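Local coordinates for UDP-glucose:anthocyanidin 3-O-glucosyltransferase (Clitoria ternatea, PDB 4REL), which belongs to the plant UDP-dependent glycosyltransferases, two-domain proteins of the GT-B fold, at residues P11-G15 with K81-L86. Sequence-based numbering, arbitrary orientation.
With KMP (3,5,7-trihydroxy-2-(4-hydroxyphenyl)-4H-chromen-4-one), chain B.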
ATOM      1  N   PRO A  11      12.308   7.338   2.124  1.00  9.16           N
ATOM      2  CA  PRO A  11      10.885   6.981   2.148  1.00  8.93           C
ATOM      3  C   PRO A  11      10.016   8.211   1.976  1.00  7.23           C
ATOM      4  O   PRO A  11      10.461   9.325   2.255  1.00  9.87           O
ATOM      5  CB  PRO A  11      10.686   6.453   3.571  1.00  9.10           C
ATOM      6  CG  PRO A  11      11.745   7.186   4.382  1.00 11.94           C
ATOM      7  CD  PRO A  11      12.932   7.216   3.452  1.00  9.98           C
ATOM      8  N   PHE A  12       8.784   8.002   1.523  1.00  5.80           N
ATOM      9  CA  PHE A  12       7.712   8.967   1.744  1.00  6.55           C
ATOM     10  C   PHE A  12       7.366   8.738   3.214  1.00  7.36           C
ATOM     11  O   PHE A  12       6.902   7.662   3.588  1.00 10.04           O
ATOM     12  CB  PHE A  12       6.540   8.636   0.818  1.00  8.05           C
ATOM     13  CG  PHE A  12       5.440   9.669   0.812  1.00  9.89           C
ATOM     14  CD1 PHE A  12       5.696  10.999   0.491  1.00 10.07           C
ATOM     15  CD2 PHE A  12       4.135   9.289   1.059  1.00 10.21           C
ATOM     16  CE1 PHE A  12       4.650  11.941   0.462  1.00  9.42           C
ATOM     17  CE2 PHE A  12       3.093  10.221   1.033  1.00 12.13           C
ATOM     18  CZ  PHE A  12       3.353  11.540   0.730  1.00 10.74           C
ATOM     19  N   PRO A  13       7.645   9.735   4.069  1.00  9.18           N
ATOM     20  CA  PRO A  13       7.771   9.470   5.513  1.00 10.70           C
ATOM     21  C   PRO A  13       6.431   9.427   6.255  1.00 12.43           C
ATOM     22  O   PRO A  13       6.240  10.095   7.286  1.00 12.43           O
ATOM     23  CB  PRO A  13       8.652  10.626   5.987  1.00 13.03           C
ATOM     24  CG  PRO A  13       8.247  11.769   5.079  1.00 11.65           C
ATOM     25  CD  PRO A  13       8.015  11.121   3.721  1.00  8.61           C
ATOM     26  N   PHE A  14       5.522   8.604   5.737  1.00 11.75           N
ATOM     27  CA  PHE A  14       4.161   8.515   6.257  1.00 11.21           C
ATOM     28  C   PHE A  14       3.643   7.091   6.279  1.00 16.40           C
ATOM     29  O   PHE A  14       3.622   6.422   5.243  1.00 20.85           O
ATOM     30  CB  PHE A  14       3.234   9.392   5.420  1.00 11.50           C
ATOM     31  CG  PHE A  14       3.642  10.827   5.421  1.00 10.72           C
ATOM     32  CD1 PHE A  14       3.310  11.646   6.495  1.00 12.59           C
ATOM     33  CD2 PHE A  14       4.403  11.351   4.377  1.00 11.75           C
ATOM     34  CE1 PHE A  14       3.717  12.979   6.524  1.00 11.29           C
ATOM     35  CE2 PHE A  14       4.816  12.681   4.408  1.00  9.49           C
ATOM     36  CZ  PHE A  14       4.473  13.487   5.479  1.00 14.16           C
ATOM     37  N   GLY A  15       3.225   6.650   7.467  1.00 15.11           N
ATOM     38  CA  GLY A  15       2.536   5.380   7.668  1.00 18.45           C
ATOM     39  C   GLY A  15       2.811   4.231   6.716  1.00 16.74           C
ATOM     40  O   GLY A  15       3.849   3.577   6.800  1.00 15.76           O
ATOM     41  N   LYS A  81       0.171  17.367   6.230  1.00  9.53           N
ATOM     42  CA  LYS A  81       1.534  16.979   6.587  1.00 10.86           C
ATOM     43  C   LYS A  81       2.328  16.503   5.380  1.00 12.76           C
ATOM     44  O   LYS A  81       3.557  16.666   5.339  1.00 11.00           O
ATOM     45  CB  LYS A  81       1.545  15.923   7.696  1.00 12.53           C
ATOM     46  CG  LYS A  81       1.202  16.500   9.072  1.00 14.59           C
ATOM     47  CD  LYS A  81       1.076  15.401  10.112  1.00 18.04           C
ATOM     48  CE  LYS A  81       0.995  15.987  11.511  1.00 23.84           C
ATOM     49  NZ  LYS A  81       0.678  14.937  12.516  1.00 23.51           N
ATOM     50  N   LEU A  82       1.636  15.922   4.402  1.00 10.85           N
ATOM     51  CA  LEU A  82       2.286  15.509   3.154  1.00 10.69           C
ATOM     52  C   LEU A  82       2.801  16.736   2.404  1.00 12.29           C
ATOM     53  O   LEU A  82       3.949  16.763   1.961  1.00  9.77           O
ATOM     54  CB  LEU A  82       1.342  14.718   2.237  1.00 13.94           C
ATOM     55  CG  LEU A  82       0.428  13.620   2.778  1.00 20.17           C
ATOM     56  CD1 LEU A  82      -0.227  12.866   1.627  1.00 19.91           C
ATOM     57  CD2 LEU A  82       1.149  12.664   3.681  1.00 16.71           C
ATOM     58  N   ASP A  83       1.943  17.740   2.239  1.00 11.52           N
ATOM     59  CA  ASP A  83       2.362  18.988   1.596  1.00  9.04           C
ATOM     60  C   ASP A  83       3.558  19.617   2.312  1.00 14.28           C
ATOM     61  O   ASP A  83       4.514  20.068   1.673  1.00 11.78           O
ATOM     62  CB  ASP A  83       1.218  20.007   1.607  1.00 10.33           C
ATOM     63  CG  ASP A  83       0.067  19.638   0.674  1.00 15.77           C
ATOM     64  OD1 ASP A  83       0.270  18.864  -0.281  1.00 12.15           O
ATOM     65  OD2 ASP A  83      -1.048  20.158   0.889  1.00 17.05           O
ATOM     66  N   LEU A  84       3.484  19.682   3.641  1.00 10.30           N
ATOM     67  CA  LEU A  84       4.528  20.349   4.423  1.00  8.50           C
ATOM     68  C   LEU A  84       5.868  19.650   4.254  1.00  8.25           C
ATOM     69  O   LEU A  84       6.899  20.309   4.079  1.00  9.29           O
ATOM     70  CB  LEU A  84       4.137  20.456   5.906  1.00  8.70           C
ATOM     71  CG  LEU A  84       3.018  21.465   6.212  1.00  9.27           C
ATOM     72  CD1 LEU A  84       2.600  21.403   7.678  1.00 14.74           C
ATOM     73  CD2 LEU A  84       3.461  22.890   5.857  1.00 15.16           C
ATOM     74  N   PHE A  85       5.865  18.320   4.277  1.00  8.89           N
ATOM     75  CA  PHE A  85       7.112  17.606   4.006  1.00  8.30           C
ATOM     76  C   PHE A  85       7.597  17.842   2.580  1.00  9.13           C
ATOM     77  O   PHE A  85       8.769  18.111   2.358  1.00 10.50           O
ATOM     78  CB  PHE A  85       6.984  16.098   4.235  1.00  9.26           C
ATOM     79  CG  PHE A  85       8.219  15.341   3.828  1.00  4.92           C
ATOM     80  CD1 PHE A  85       9.374  15.416   4.602  1.00  7.05           C
ATOM     81  CD2 PHE A  85       8.241  14.602   2.658  1.00  6.82           C
ATOM     82  CE1 PHE A  85      10.520  14.743   4.227  1.00  9.60           C
ATOM     83  CE2 PHE A  85       9.393  13.928   2.267  1.00  7.50           C
ATOM     84  CZ  PHE A  85      10.529  13.991   3.056  1.00 11.51           C
ATOM     85  N   LEU A  86       6.703  17.711   1.602  1.00  8.71           N
ATOM     86  CA  LEU A  86       7.136  17.870   0.221  1.00  8.61           C
ATOM     87  C   LEU A  86       7.661  19.292  -0.012  1.00 10.54           C
ATOM     88  O   LEU A  86       8.571  19.494  -0.824  1.00 11.03           O
ATOM     89  CB  LEU A  86       6.007  17.523  -0.765  1.00  7.74           C
ATOM     90  CG  LEU A  86       5.580  16.057  -0.810  1.00 10.75           C
ATOM     91  CD1 LEU A  86       4.258  15.897  -1.585  1.00  8.26           C
ATOM     92  CD2 LEU A  86       6.659  15.181  -1.425  1.00 13.43           C
TER
HETATM   93  C1  KMP B1001      -3.201   8.320  -5.262  1.00 19.06           C
HETATM   94  C2  KMP B1001      -2.447   7.368  -4.598  1.00 21.94           C
HETATM   95  C3  KMP B1001      -2.112   7.589  -3.174  1.00 18.97           C
HETATM   96  C4  KMP B1001      -2.594   8.813  -2.501  1.00 20.39           C
HETATM   97  C5  KMP B1001      -3.340   9.712  -3.253  1.00 19.25           C
HETATM   98  C6  KMP B1001      -3.634   9.467  -4.598  1.00 19.88           C
HETATM   99  C9  KMP B1001      -1.311   6.604  -2.412  1.00 24.66           C
HETATM  100  C10 KMP B1001      -1.021   6.907  -0.992  1.00 23.50           C
HETATM  101  C11 KMP B1001      -1.552   8.180  -0.405  1.00 23.32           C
HETATM  102  C14 KMP B1001      -1.310   8.564   1.021  1.00 25.63           C
HETATM  103  C15 KMP B1001      -0.365   7.916   1.815  1.00 29.35           C
HETATM  104  C16 KMP B1001      -0.171   8.299   3.133  1.00 32.35           C
HETATM  105  C17 KMP B1001      -0.923   9.331   3.672  1.00 33.15           C
HETATM  106  C18 KMP B1001      -1.864   9.984   2.888  1.00 32.06           C
HETATM  107  C19 KMP B1001      -2.053   9.602   1.567  1.00 27.69           C
HETATM  108  O12 KMP B1001      -2.300   9.047  -1.178  1.00 22.88           O
HETATM  109  O13 KMP B1001      -0.898   5.556  -2.962  1.00 26.23           O
HETATM  110  O24 KMP B1001      -0.730   9.699   4.970  1.00 37.97           O
HETATM  111  O27 KMP B1001      -0.293   6.004  -0.277  1.00 23.83           O
HETATM  112  O29 KMP B1001      -4.369  10.384  -5.285  1.00 21.39           O
HETATM  113  O30 KMP B1001      -2.013   6.241  -5.227  1.00 26.17           O
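Leu82 sets its CD2 methyl over the centre of the Phe14 ring, 3.4 Å from the centroid and 8° off the normal, a CH-pi contact. A second one lies beside it, where Pro13 CG sits 3.5 Å from the centroid of the Phe85 ring, almost exactly on its normal. The fold is GT-B. Residues 11-15 lie in the loop that joins strand 6-10, a strand of the seven-stranded parallel sheet, to helix 18-31, and helix 80-86 packs against that loop. No hydrogen bond joins the two segments, and the side chains meet through apolar groups. At the edge of the Phe14 ring, near its plane, CZ lies 3.8 Å from Phe85 CB. The Phe12 ring has Leu82 CD1 at its edge, while Phe14 CD2 lies over one of its faces. Pro13 is the centre of an inverse gamma turn, closed by the hydrogen bond from Phe14 N to Phe12 O at 2.7 Å. Phe12 also meets His17 and Phe116 edge-to-face, and Thr42 of strand 36-42 touches both Pro13 and Phe85. Leu82 belongs to the KMP pocket. Its chi1 (-44°) puts CG anti to the carbonyl carbon, and the branch there sends CD2 over Phe14 and CD1 to C18 of KMP at 3.5 Å.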